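Putative capsular polysaccharide biosynthesis protein (PDB 6EWJ) probably acts as a pyridoxal phosphate-dependent sugar aminotransferase in teichoic acid biosynthesis in the pneumococcus. Local coordinates at residues Tyr295-His309 and Arg318-Leu330. Numbering follows the deposited sequence.
Sequences YDSGFAGSRIHPLAH and RHLYITRVEGASL
The ring of Y321 packs against Y295 and F299 of helix 268-299 and against P306 of strand 304-306. Y295 lies over one face of it in a face-to-face stack, with centroids 4.4 Å apart and planes at 27°. Y295 CD2 sits over the centre of the Y321 ring, and Y295 CB presses on Y321 CZ at 3.3 Å. The ring reaches the helix because chi1 of Y321 (-159°) carries CG to the side remote from the backbone N. F299 turns its edge to Y321 OH, and F299 CE2 is 3.6 Å from Y321 CE2. P306 runs beside Y321 and points the same way. Beyond P306, on the same face of the sheet, I304 CG2 sits over one face of the F299 ring, toward its rim, and meets T323 CB at 4.0 Å. Helix 391-409 also packs here, with I397 on Y295 and F401 on I304.

The underlying motif is an antiparallel sheet in which strand 321-325 lies between strands 304-306 and 380-383. H305 and R324 form the hydrogen-bonded pair, joined by two backbone bonds. I304-V325 and P306-T323 flank it as non-hydrogen-bonded pairs. L307 N bonds to I322 O, and water 1 donates to both L307 O and I322 O.

The phenol of Y321 ends in a hydrogen bond from OH to D296 OD1 (2.7 Å), met on the anti side of the carboxylate. At one end of the pairing, H309 packs against the R318 side chain and its NE2 gives a weak bond to L320 O; H309 ND1 bonds to S316. H319 bonds through ND1 to N206, close to H179, which binds pyridoxal phosphate. At the other end, E326 N bonds to R303 O. On the face carrying H305 and R324, H305 NE2 donates to E326 OE1 at 3.1 Å, nearly in the imidazole plane.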
loop_
_atom_site.group_PDB
_atom_site.type_symbol
_atom_site.label_atom_id
_atom_site.label_comp_id
_atom_site.label_asym_id
_atom_site.label_seq_id
_atom_site.Cartn_x
_atom_site.Cartn_y
_atom_site.Cartn_z
ATOM N N TYR A 295 -6.559 34.123 -13.581
ATOM C CA TYR A 295 -5.206 34.405 -13.074
ATOM C C TYR A 295 -4.289 34.970 -14.184
ATOM O O TYR A 295 -3.612 35.991 -14.003
ATOM C CB TYR A 295 -4.551 33.118 -12.515
ATOM C CG TYR A 295 -4.806 32.683 -11.075
ATOM C CD1 TYR A 295 -4.833 33.593 -10.029
ATOM C CD2 TYR A 295 -4.889 31.318 -10.762
ATOM C CE1 TYR A 295 -4.997 33.165 -8.704
ATOM C CE2 TYR A 295 -5.049 30.872 -9.444
ATOM C CZ TYR A 295 -5.109 31.797 -8.414
ATOM O OH TYR A 295 -5.219 31.375 -7.117
ATOM N N ASP A 296 -4.248 34.255 -15.307
ATOM C CA ASP A 296 -3.432 34.657 -16.449
ATOM C C ASP A 296 -3.724 36.099 -16.870
ATOM O O ASP A 296 -2.778 36.872 -17.028
ATOM C CB ASP A 296 -3.617 33.735 -17.643
ATOM C CG ASP A 296 -2.972 32.368 -17.456
ATOM O OD1 ASP A 296 -2.178 32.117 -16.481
ATOM O OD2 ASP A 296 -3.287 31.508 -18.307
ATOM N N SER A 297 -4.987 36.483 -17.027
ATOM C CA SER A 297 -5.276 37.897 -17.415
ATOM C C SER A 297 -4.887 38.851 -16.291
ATOM O O SER A 297 -4.318 39.886 -16.533
ATOM C CB SER A 297 -6.732 38.145 -17.816
ATOM O OG SER A 297 -7.292 37.055 -18.552
ATOM N N GLY A 298 -5.138 38.445 -15.044
ATOM C CA GLY A 298 -4.727 39.223 -13.867
ATOM C C GLY A 298 -3.230 39.522 -13.734
ATOM O O GLY A 298 -2.854 40.645 -13.399
ATOM N N PHE A 299 -2.392 38.537 -14.046
ATOM C CA PHE A 299 -0.942 38.658 -13.935
ATOM C C PHE A 299 -0.244 39.203 -15.190
ATOM O O PHE A 299 0.938 39.476 -15.134
ATOM C CB PHE A 299 -0.320 37.324 -13.495
ATOM C CG PHE A 299 -0.768 36.881 -12.121
ATOM C CD1 PHE A 299 -0.725 37.774 -11.039
ATOM C CD2 PHE A 299 -1.236 35.594 -11.898
ATOM C CE1 PHE A 299 -1.143 37.379 -9.781
ATOM C CE2 PHE A 299 -1.675 35.204 -10.636
ATOM C CZ PHE A 299 -1.633 36.090 -9.588
ATOM N N ALA A 300 -0.976 39.336 -16.294
ATOM C CA ALA A 300 -0.434 39.866 -17.564
ATOM C C ALA A 300 0.275 41.187 -17.350
ATOM O O ALA A 300 -0.248 42.074 -16.655
ATOM C CB ALA A 300 -1.537 40.027 -18.569
ATOM N N GLY A 301 1.501 41.303 -17.891
ATOM C CA GLY A 301 2.299 42.529 -17.761
ATOM C C GLY A 301 2.939 42.764 -16.394
ATOM O O GLY A 301 3.656 43.736 -16.228
ATOM N N SER A 302 2.691 41.899 -15.400
ATOM C CA SER A 302 3.286 42.081 -14.069
ATOM C C SER A 302 4.595 41.303 -13.959
ATOM O O SER A 302 5.015 40.589 -14.853
ATOM C CB SER A 302 2.303 41.616 -12.984
ATOM O OG SER A 302 2.224 40.183 -12.888
ATOM N N ARG A 303 5.208 41.381 -12.801
ATOM C CA ARG A 303 6.406 40.587 -12.507
ATOM C C ARG A 303 6.081 39.076 -12.241
ATOM O O ARG A 303 6.945 38.190 -12.337
ATOM C CB ARG A 303 7.040 41.235 -11.290
ATOM C CG ARG A 303 8.545 41.227 -11.100
ATOM C CD ARG A 303 8.839 41.826 -9.683
ATOM N NE ARG A 303 7.698 42.644 -9.213
ATOM C CZ ARG A 303 7.640 43.976 -9.117
ATOM N NH1 ARG A 303 8.688 44.783 -9.377
ATOM N NH2 ARG A 303 6.498 44.537 -8.727
ATOM N N ILE A 304 4.826 38.800 -11.929
ATOM C CA ILE A 304 4.367 37.430 -11.663
ATOM C C ILE A 304 4.225 36.709 -12.995
ATOM O O ILE A 304 3.337 37.050 -13.792
ATOM C CB ILE A 304 3.071 37.481 -10.847
ATOM C CG1 ILE A 304 3.384 38.059 -9.453
ATOM C CG2 ILE A 304 2.445 36.086 -10.696
ATOM C CD1 ILE A 304 2.292 38.926 -8.898
ATOM N N HIS A 305 5.094 35.752 -13.257
ATOM C CA HIS A 305 5.101 34.948 -14.501
ATOM C C HIS A 305 4.648 33.494 -14.286
ATOM O O HIS A 305 5.431 32.639 -13.806
ATOM C CB HIS A 305 6.510 34.904 -15.119
ATOM C CG HIS A 305 7.077 36.243 -15.448
ATOM N ND1 HIS A 305 6.311 37.297 -15.886
ATOM C CD2 HIS A 305 8.353 36.688 -15.455
ATOM C CE1 HIS A 305 7.085 38.354 -16.085
ATOM N NE2 HIS A 305 8.328 38.005 -15.861
ATOM N N PRO A 306 3.408 33.177 -14.671
ATOM C CA PRO A 306 2.926 31.785 -14.533
ATOM C C PRO A 306 3.410 30.856 -15.639
ATOM O O PRO A 306 3.713 31.276 -16.749
ATOM C CB PRO A 306 1.406 31.930 -14.612
ATOM C CG PRO A 306 1.189 33.193 -15.380
ATOM C CD PRO A 306 2.396 34.060 -15.249
ATOM N N LEU A 307 3.542 29.586 -15.301
ATOM C CA LEU A 307 3.804 28.583 -16.310
ATOM C C LEU A 307 2.553 28.507 -17.173
ATOM O O LEU A 307 1.432 28.535 -16.622
ATOM C CB LEU A 307 4.018 27.186 -15.724
ATOM C CG LEU A 307 5.204 26.876 -14.871
ATOM C CD1 LEU A 307 5.245 25.358 -14.705
ATOM C CD2 LEU A 307 6.496 27.454 -15.434
ATOM N N ALA A 308 2.767 28.355 -18.470
ATOM C CA ALA A 308 1.666 28.342 -19.430
ATOM C C ALA A 308 0.978 26.994 -19.424
ATOM O O ALA A 308 1.624 25.950 -19.552
ATOM C CB ALA A 308 2.141 28.703 -20.829
ATOM N N HIS A 309 -0.330 27.042 -19.208
ATOM C CA HIS A 309 -1.156 25.843 -19.248
ATOM C C HIS A 309 -1.717 25.484 -20.588
ATOM O O HIS A 309 -2.269 24.395 -20.772
ATOM C CB HIS A 309 -2.238 25.921 -18.176
ATOM C CG HIS A 309 -1.707 25.684 -16.798
ATOM N ND1 HIS A 309 -1.466 24.419 -16.301
ATOM C CD2 HIS A 309 -1.400 26.542 -15.798
ATOM C CE1 HIS A 309 -1.053 24.505 -15.049
ATOM N NE2 HIS A 309 -0.998 25.776 -14.716
ATOM N N ARG A 318 -4.397 21.543 -15.612
ATOM C CA ARG A 318 -4.414 22.724 -14.754
ATOM C C ARG A 318 -4.508 22.329 -13.292
ATOM O O ARG A 318 -5.476 22.683 -12.579
ATOM C CB ARG A 318 -5.505 23.696 -15.167
ATOM C CG ARG A 318 -5.273 24.255 -16.576
ATOM C CD ARG A 318 -6.430 25.090 -17.055
ATOM N NE ARG A 318 -6.199 25.643 -18.389
ATOM C CZ ARG A 318 -6.419 25.025 -19.555
ATOM N NH1 ARG A 318 -6.859 23.751 -19.586
ATOM N NH2 ARG A 318 -6.177 25.674 -20.688
ATOM N N HIS A 319 -3.530 21.528 -12.893
ATOM C CA HIS A 319 -3.447 21.020 -11.486
ATOM C C HIS A 319 -2.789 21.984 -10.482
ATOM O O HIS A 319 -3.327 22.216 -9.406
ATOM C CB HIS A 319 -2.697 19.686 -11.461
ATOM C CG HIS A 319 -2.464 19.200 -10.079
ATOM N ND1 HIS A 319 -3.486 19.074 -9.166
ATOM C CD2 HIS A 319 -1.323 18.973 -9.405
ATOM C CE1 HIS A 319 -2.979 18.743 -7.999
ATOM N NE2 HIS A 319 -1.671 18.659 -8.127
ATOM N N LEU A 320 -1.684 22.600 -10.882
ATOM C CA LEU A 320 -1.032 23.657 -10.073
ATOM C C LEU A 320 -0.852 24.956 -10.836
ATOM O O LEU A 320 -0.466 24.945 -12.036
ATOM C CB LEU A 320 0.343 23.198 -9.647
ATOM C CG LEU A 320 0.374 21.938 -8.740
ATOM C CD1 LEU A 320 1.819 21.515 -8.600
ATOM C CD2 LEU A 320 -0.277 22.172 -7.391
ATOM N N TYR A 321 -1.084 26.072 -10.146
ATOM C CA TYR A 321 -0.749 27.351 -10.687
ATOM C C TYR A 321 0.637 27.789 -10.204
ATOM O O TYR A 321 0.802 28.584 -9.266
ATOM C CB TYR A 321 -1.811 28.401 -10.384
ATOM C CG TYR A 321 -1.743 29.562 -11.336
ATOM C CD1 TYR A 321 -2.203 29.424 -12.640
ATOM C CD2 TYR A 321 -1.188 30.779 -10.955
ATOM C CE1 TYR A 321 -2.125 30.486 -13.529
ATOM C CE2 TYR A 321 -1.132 31.880 -11.830
ATOM C CZ TYR A 321 -1.578 31.707 -13.113
ATOM O OH TYR A 321 -1.522 32.755 -13.955
ATOM N N ILE A 322 1.616 27.260 -10.907
ATOM C CA ILE A 322 3.019 27.564 -10.681
ATOM C C ILE A 322 3.373 28.937 -11.267
ATOM O O ILE A 322 3.058 29.224 -12.452
ATOM C CB ILE A 322 3.904 26.424 -11.249
ATOM C CG1 ILE A 322 3.592 25.140 -10.419
ATOM C CG2 ILE A 322 5.380 26.862 -11.258
ATOM C CD1 ILE A 322 4.508 23.944 -10.561
ATOM N N THR A 323 4.007 29.776 -10.437
ATOM C CA THR A 323 4.464 31.092 -10.857
ATOM C C THR A 323 5.885 31.258 -10.458
ATOM O O THR A 323 6.360 30.613 -9.506
ATOM C CB THR A 323 3.645 32.294 -10.317
ATOM O OG1 THR A 323 4.034 32.633 -8.963
ATOM C CG2 THR A 323 2.109 32.046 -10.396
ATOM N N ARG A 324 6.587 32.092 -11.211
ATOM C CA ARG A 324 7.872 32.601 -10.812
ATOM C C ARG A 324 7.851 34.142 -10.804
ATOM O O ARG A 324 7.286 34.746 -11.714
ATOM C CB ARG A 324 8.967 32.057 -11.726
ATOM C CG ARG A 324 9.110 30.547 -11.683
ATOM C CD ARG A 324 10.110 30.045 -12.688
ATOM N NE ARG A 324 11.441 30.544 -12.394
ATOM C CZ ARG A 324 12.495 30.438 -13.202
ATOM N NH1 ARG A 324 12.360 29.875 -14.408
ATOM N NH2 ARG A 324 13.674 30.923 -12.832
ATOM N N VAL A 325 8.402 34.758 -9.754
ATOM C CA VAL A 325 8.378 36.208 -9.567
ATOM C C VAL A 325 9.723 36.772 -10.053
ATOM O O VAL A 325 10.782 36.486 -9.473
ATOM C CB VAL A 325 8.106 36.638 -8.107
ATOM C CG1 VAL A 325 7.800 38.129 -8.037
ATOM C CG2 VAL A 325 6.923 35.858 -7.534
ATOM N N GLU A 326 9.697 37.493 -11.167
ATOM C CA GLU A 326 10.935 37.990 -11.739
ATOM C C GLU A 326 11.703 38.815 -10.728
ATOM O O GLU A 326 11.130 39.668 -10.053
ATOM C CB GLU A 326 10.715 38.838 -12.977
ATOM C CG GLU A 326 12.039 39.410 -13.525
ATOM C CD GLU A 326 11.986 39.796 -14.975
ATOM O OE1 GLU A 326 11.134 39.250 -15.704
ATOM O OE2 GLU A 326 12.814 40.643 -15.386
ATOM N N GLY A 327 13.010 38.584 -10.672
ATOM C CA GLY A 327 13.905 39.433 -9.885
ATOM C C GLY A 327 13.961 39.147 -8.394
ATOM O O GLY A 327 14.678 39.840 -7.669
ATOM N N ALA A 328 13.238 38.135 -7.918
ATOM C CA ALA A 328 13.154 37.824 -6.488
ATOM C C ALA A 328 14.233 36.812 -6.078
ATOM O O ALA A 328 14.393 35.769 -6.707
ATOM C CB ALA A 328 11.753 37.279 -6.128
ATOM N N SER A 329 14.936 37.120 -5.001
ATOM C CA SER A 329 15.858 36.159 -4.385
ATOM C C SER A 329 15.103 35.105 -3.587
ATOM O O SER A 329 13.926 35.247 -3.293
ATOM C CB SER A 329 16.843 36.870 -3.449
ATOM O OG SER A 329 16.194 37.334 -2.266
ATOM N N LEU A 330 15.834 34.067 -3.198
ATOM C CA LEU A 330 15.355 33.074 -2.241
ATOM C C LEU A 330 14.679 33.691 -1.023
ATOM O O LEU A 330 13.548 33.332 -0.682
ATOM C CB LEU A 330 16.510 32.179 -1.757
ATOM C CG LEU A 330 16.093 31.015 -0.837
ATOM C CD1 LEU A 330 15.100 30.105 -1.545
ATOM C CD2 LEU A 330 17.308 30.226 -0.411
HETATM O O HOH W 1 1.038 27.731 -13.927
#